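5'-Methylthioadenosine Nucleosidase (Arabidopsis thaliana, PDB 2H8G) is a nucleosidase of the phosphorylase superfamily and holds adenine in a pocket beside its central mixed beta-sheet. Local coordinates at residues I172-S184 / I191-A204. Sequence-based numbering, arbitrary orientation.
Sequences IGRLSTGDSLDMS and IIANDATLKDMEGA. With ADE (adenine), chain C.
A beta-alpha-beta unit brings strand 171-177 alongside strand 198-200, with helix 185-193 in the crossover. The parallel strands pair Leu175 with Leu198, Ser176 with Lys199 and Thr177 with Asp200. Arg174 O takes two backbone donors, Thr197 N and Leu198 N. Ser176 N and O then bond to Leu198 O and Asp200 N.

On one face, Thr177 OG1 donates to the syn lone pair of Asp200 OD2 at 2.6 Å. The same hydroxyl oxygen accepts from Ala204 N at 2.9 Å, in a nearly straight bond (165°). Thr177 chi1 of -61° sets OG1 beside its own backbone N and turns it toward both partners. Asp200 OD1 accepts from Gly203 N at 2.7 Å, an Asx motif that leads into helix 203-212, and forms a salt bridge with Lys221. The Leu175 side chain crosses that of Asp200 at about a right angle, its CD1 3.5 Å from Asp200 OD2.

The opposite face carries Lys199. Its chain is extended through chi3 and bends at chi4 (-63°), which brings NZ to the carbonyls of the turn 180-182. NZ donates to Asp182 O at 3.1 Å, from above the carbonyl plane, and more weakly to Ser180 O and Leu181 O. It also donates to adenine N1 at 2.8 Å. Leu181 CD1 lies 3.6 Å from adenine C4 and C5, and Met201 CG approaches N3.

At the far end, Arg174 NH1 reaches Asn194 O at 2.8 Å, while its NE forms a salt bridge with Asp135.

The Asp182 carbonyl, the weaker bonds and a water bridging NZ to Asp200 O thus hold the Lys199 amine beside adenine N1. The acceptors must share its protons. Asp200 ties both strands to the start of the next helix.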
loop_
_atom_site.group_PDB
_atom_site.type_symbol
_atom_site.label_atom_id
_atom_site.label_comp_id
_atom_site.label_asym_id
_atom_site.label_seq_id
_atom_site.Cartn_x
_atom_site.Cartn_y
_atom_site.Cartn_z
ATOM N N ILE A 172 -25.560 -6.117 -3.634
ATOM C CA ILE A 172 -24.660 -5.229 -2.916
ATOM C C ILE A 172 -24.182 -5.899 -1.634
ATOM O O ILE A 172 -24.816 -6.821 -1.123
ATOM C CB ILE A 172 -25.355 -3.882 -2.582
ATOM C CG1 ILE A 172 -24.323 -2.879 -2.057
ATOM C CG2 ILE A 172 -26.458 -4.106 -1.568
ATOM C CD1 ILE A 172 -24.824 -1.443 -1.979
ATOM N N GLY A 173 -23.042 -5.447 -1.132
ATOM C CA GLY A 173 -22.504 -6.010 0.087
ATOM C C GLY A 173 -21.216 -5.319 0.466
ATOM O O GLY A 173 -20.695 -4.503 -0.296
ATOM N N ARG A 174 -20.716 -5.633 1.654
ATOM C CA ARG A 174 -19.472 -5.055 2.143
ATOM C C ARG A 174 -18.304 -5.884 1.620
ATOM O O ARG A 174 -18.404 -7.105 1.492
ATOM C CB ARG A 174 -19.462 -5.043 3.680
ATOM C CG ARG A 174 -18.095 -4.780 4.291
ATOM C CD ARG A 174 -18.176 -4.612 5.800
ATOM N NE ARG A 174 -18.901 -3.398 6.161
ATOM C CZ ARG A 174 -19.140 -3.013 7.410
ATOM N NH1 ARG A 174 -18.713 -3.750 8.427
ATOM N NH2 ARG A 174 -19.795 -1.885 7.640
ATOM N N LEU A 175 -17.205 -5.196 1.316
ATOM C CA LEU A 175 -15.988 -5.812 0.808
ATOM C C LEU A 175 -14.897 -5.757 1.878
ATOM O O LEU A 175 -14.716 -4.729 2.529
ATOM C CB LEU A 175 -15.507 -5.050 -0.434
ATOM C CG LEU A 175 -14.135 -5.431 -1.007
ATOM C CD1 LEU A 175 -14.155 -6.875 -1.459
ATOM C CD2 LEU A 175 -13.783 -4.509 -2.174
ATOM N N SER A 176 -14.176 -6.860 2.058
ATOM C CA SER A 176 -13.089 -6.914 3.029
ATOM C C SER A 176 -11.810 -7.233 2.258
ATOM O O SER A 176 -11.732 -8.242 1.540
ATOM C CB SER A 176 -13.374 -7.976 4.095
ATOM O OG SER A 176 -12.437 -7.870 5.152
ATOM N N THR A 177 -10.825 -6.357 2.416
ATOM C CA THR A 177 -9.546 -6.433 1.724
ATOM C C THR A 177 -8.380 -6.903 2.579
ATOM O O THR A 177 -8.277 -6.552 3.753
ATOM C CB THR A 177 -9.182 -5.031 1.173
ATOM O OG1 THR A 177 -10.189 -4.620 0.239
ATOM C CG2 THR A 177 -7.809 -5.030 0.511
ATOM N N GLY A 178 -7.494 -7.679 1.964
ATOM C CA GLY A 178 -6.300 -8.153 2.633
ATOM C C GLY A 178 -5.298 -8.534 1.559
ATOM O O GLY A 178 -5.691 -8.825 0.429
ATOM N N ASP A 179 -4.013 -8.555 1.887
ATOM C CA ASP A 179 -3.019 -8.906 0.881
ATOM C C ASP A 179 -2.753 -10.385 0.667
ATOM O O ASP A 179 -1.808 -10.744 -0.037
ATOM C CB ASP A 179 -1.705 -8.190 1.164
ATOM C CG ASP A 179 -1.740 -6.758 0.714
ATOM O OD1 ASP A 179 -2.003 -5.869 1.549
ATOM O OD2 ASP A 179 -1.526 -6.525 -0.493
ATOM N N SER A 180 -3.569 -11.240 1.271
ATOM C CA SER A 180 -3.407 -12.675 1.089
ATOM C C SER A 180 -4.605 -13.219 0.324
ATOM O O SER A 180 -5.735 -12.779 0.526
ATOM C CB SER A 180 -3.275 -13.381 2.439
ATOM O OG SER A 180 -2.076 -13.001 3.093
ATOM N N LEU A 181 -4.345 -14.166 -0.571
ATOM C CA LEU A 181 -5.395 -14.779 -1.369
ATOM C C LEU A 181 -6.077 -15.863 -0.551
ATOM O O LEU A 181 -7.261 -16.134 -0.729
ATOM C CB LEU A 181 -4.798 -15.373 -2.646
ATOM C CG LEU A 181 -5.771 -16.153 -3.532
ATOM C CD1 LEU A 181 -6.886 -15.245 -4.012
ATOM C CD2 LEU A 181 -5.019 -16.741 -4.713
ATOM N N ASP A 182 -5.319 -16.487 0.342
ATOM C CA ASP A 182 -5.869 -17.517 1.204
ATOM C C ASP A 182 -6.546 -16.800 2.366
ATOM O O ASP A 182 -6.671 -15.572 2.361
ATOM C CB ASP A 182 -4.753 -18.446 1.710
ATOM C CG ASP A 182 -3.772 -17.744 2.645
ATOM O OD1 ASP A 182 -3.757 -16.497 2.680
ATOM O OD2 ASP A 182 -3.004 -18.445 3.343
ATOM N N MET A 183 -7.003 -17.555 3.354
ATOM C CA MET A 183 -7.645 -16.940 4.503
ATOM C C MET A 183 -7.187 -17.656 5.757
ATOM O O MET A 183 -7.516 -18.825 5.974
ATOM C CB MET A 183 -9.166 -17.019 4.376
ATOM C CG MET A 183 -9.912 -16.373 5.537
ATOM S SD MET A 183 -11.687 -16.309 5.260
ATOM C CE MET A 183 -12.116 -18.030 5.528
ATOM N N SER A 184 -6.406 -16.956 6.572
ATOM C CA SER A 184 -5.905 -17.535 7.807
ATOM C C SER A 184 -7.029 -17.551 8.826
ATOM O O SER A 184 -8.069 -16.923 8.632
ATOM C CB SER A 184 -4.734 -16.715 8.353
ATOM O OG SER A 184 -5.174 -15.471 8.872
ATOM N N ILE A 191 -13.207 -11.297 9.298
ATOM C CA ILE A 191 -14.120 -11.148 8.169
ATOM C C ILE A 191 -15.547 -11.492 8.598
ATOM O O ILE A 191 -16.496 -10.787 8.253
ATOM C CB ILE A 191 -13.697 -12.057 6.989
ATOM C CG1 ILE A 191 -12.370 -11.554 6.406
ATOM C CG2 ILE A 191 -14.783 -12.067 5.919
ATOM C CD1 ILE A 191 -11.732 -12.486 5.395
ATOM N N ILE A 192 -15.695 -12.575 9.355
ATOM C CA ILE A 192 -17.012 -12.981 9.829
ATOM C C ILE A 192 -17.569 -11.889 10.737
ATOM O O ILE A 192 -18.764 -11.592 10.709
ATOM C CB ILE A 192 -16.943 -14.302 10.623
ATOM C CG1 ILE A 192 -16.455 -15.435 9.716
ATOM C CG2 ILE A 192 -18.316 -14.632 11.190
ATOM C CD1 ILE A 192 -16.386 -16.796 10.398
ATOM N N ALA A 193 -16.686 -11.280 11.524
ATOM C CA ALA A 193 -17.073 -10.221 12.447
ATOM C C ALA A 193 -17.432 -8.908 11.753
ATOM O O ALA A 193 -18.283 -8.166 12.247
ATOM C CB ALA A 193 -15.958 -9.986 13.466
ATOM N N ASN A 194 -16.790 -8.610 10.622
ATOM C CA ASN A 194 -17.096 -7.369 9.916
ATOM C C ASN A 194 -18.267 -7.525 8.946
ATOM O O ASN A 194 -18.632 -6.585 8.244
ATOM C CB ASN A 194 -15.853 -6.795 9.199
ATOM C CG ASN A 194 -15.347 -7.667 8.058
ATOM O OD1 ASN A 194 -16.122 -8.289 7.337
ATOM N ND2 ASN A 194 -14.029 -7.679 7.871
ATOM N N ASP A 195 -18.846 -8.721 8.928
ATOM C CA ASP A 195 -20.010 -9.029 8.100
ATOM C C ASP A 195 -19.824 -8.771 6.604
ATOM O O ASP A 195 -20.749 -8.333 5.917
ATOM C CB ASP A 195 -21.215 -8.238 8.621
ATOM C CG ASP A 195 -22.535 -8.797 8.136
ATOM O OD1 ASP A 195 -22.750 -10.020 8.275
ATOM O OD2 ASP A 195 -23.365 -8.014 7.626
ATOM N N ALA A 196 -18.630 -9.054 6.097
ATOM C CA ALA A 196 -18.351 -8.852 4.683
ATOM C C ALA A 196 -18.995 -9.950 3.843
ATOM O O ALA A 196 -19.153 -11.083 4.297
ATOM C CB ALA A 196 -16.845 -8.846 4.445
ATOM N N THR A 197 -19.376 -9.602 2.617
ATOM C CA THR A 197 -19.955 -10.564 1.698
ATOM C C THR A 197 -18.885 -10.942 0.690
ATOM O O THR A 197 -18.894 -12.050 0.154
ATOM C CB THR A 197 -21.139 -9.963 0.910
ATOM O OG1 THR A 197 -22.220 -9.692 1.807
ATOM C CG2 THR A 197 -21.614 -10.921 -0.175
ATOM N N LEU A 198 -17.954 -10.015 0.461
ATOM C CA LEU A 198 -16.887 -10.192 -0.528
ATOM C C LEU A 198 -15.490 -10.026 0.055
ATOM O O LEU A 198 -15.292 -9.285 1.019
ATOM C CB LEU A 198 -17.069 -9.164 -1.645
ATOM C CG LEU A 198 -18.491 -8.997 -2.181
ATOM C CD1 LEU A 198 -18.589 -7.695 -2.963
ATOM C CD2 LEU A 198 -18.874 -10.192 -3.040
ATOM N N LYS A 199 -14.521 -10.692 -0.566
ATOM C CA LYS A 199 -13.133 -10.657 -0.122
ATOM C C LYS A 199 -12.217 -10.437 -1.321
ATOM O O LYS A 199 -12.321 -11.148 -2.327
ATOM C CB LYS A 199 -12.793 -11.987 0.568
ATOM C CG LYS A 199 -11.359 -12.140 1.041
ATOM C CD LYS A 199 -11.142 -13.537 1.646
ATOM C CE LYS A 199 -9.728 -13.717 2.156
ATOM N NZ LYS A 199 -8.713 -13.617 1.065
ATOM N N ASP A 200 -11.330 -9.448 -1.226
ATOM C CA ASP A 200 -10.405 -9.176 -2.327
ATOM C C ASP A 200 -9.039 -8.747 -1.809
ATOM O O ASP A 200 -8.747 -8.879 -0.618
ATOM C CB ASP A 200 -10.962 -8.103 -3.267
ATOM C CG ASP A 200 -10.798 -6.703 -2.719
ATOM O OD1 ASP A 200 -10.772 -5.744 -3.525
ATOM O OD2 ASP A 200 -10.707 -6.550 -1.483
ATOM N N MET A 201 -8.203 -8.228 -2.702
ATOM C CA MET A 201 -6.859 -7.832 -2.320
ATOM C C MET A 201 -6.475 -6.384 -2.609
ATOM O O MET A 201 -5.324 -6.013 -2.387
ATOM C CB MET A 201 -5.846 -8.776 -2.985
ATOM C CG MET A 201 -5.963 -10.219 -2.517
ATOM S SD MET A 201 -5.031 -11.400 -3.515
ATOM C CE MET A 201 -3.381 -10.911 -3.144
ATOM N N GLU A 202 -7.419 -5.563 -3.072
ATOM C CA GLU A 202 -7.095 -4.163 -3.388
ATOM C C GLU A 202 -8.110 -3.096 -2.965
ATOM O O GLU A 202 -7.729 -1.960 -2.681
ATOM C CB GLU A 202 -6.889 -3.982 -4.896
ATOM C CG GLU A 202 -5.728 -4.742 -5.531
ATOM C CD GLU A 202 -6.077 -6.164 -5.921
ATOM O OE1 GLU A 202 -7.252 -6.418 -6.274
ATOM O OE2 GLU A 202 -5.160 -7.019 -5.900
ATOM N N GLY A 203 -9.388 -3.457 -2.956
ATOM C CA GLY A 203 -10.449 -2.504 -2.659
ATOM C C GLY A 203 -10.273 -1.426 -1.605
ATOM O O GLY A 203 -10.380 -0.233 -1.899
ATOM N N ALA A 204 -10.008 -1.833 -0.375
ATOM C CA ALA A 204 -9.874 -0.868 0.710
ATOM C C ALA A 204 -8.736 0.127 0.515
ATOM O O ALA A 204 -8.797 1.245 1.035
ATOM C CB ALA A 204 -9.716 -1.598 2.040
HETATM N N9 ADE C . -9.761 -12.796 -5.605
HETATM C C8 ADE C . -10.526 -13.826 -6.031
HETATM N N7 ADE C . -10.896 -14.678 -5.045
HETATM C C5 ADE C . -10.321 -14.145 -3.922
HETATM C C6 ADE C . -10.303 -14.527 -2.531
HETATM N N6 ADE C . -10.937 -15.613 -2.106
HETATM N N1 ADE C . -9.582 -13.709 -1.628
HETATM C C2 ADE C . -8.930 -12.588 -2.085
HETATM N N3 ADE C . -8.897 -12.149 -3.401
HETATM C C4 ADE C . -9.614 -12.975 -4.250
HETATM O O HOH W 1 -24.736 -9.174 0.711
HETATM O O HOH W 2 -21.994 -7.560 3.460
HETATM O O HOH W 3 -7.801 -10.971 1.044
HETATM O O HOH W 4 -9.686 -16.563 0.476
#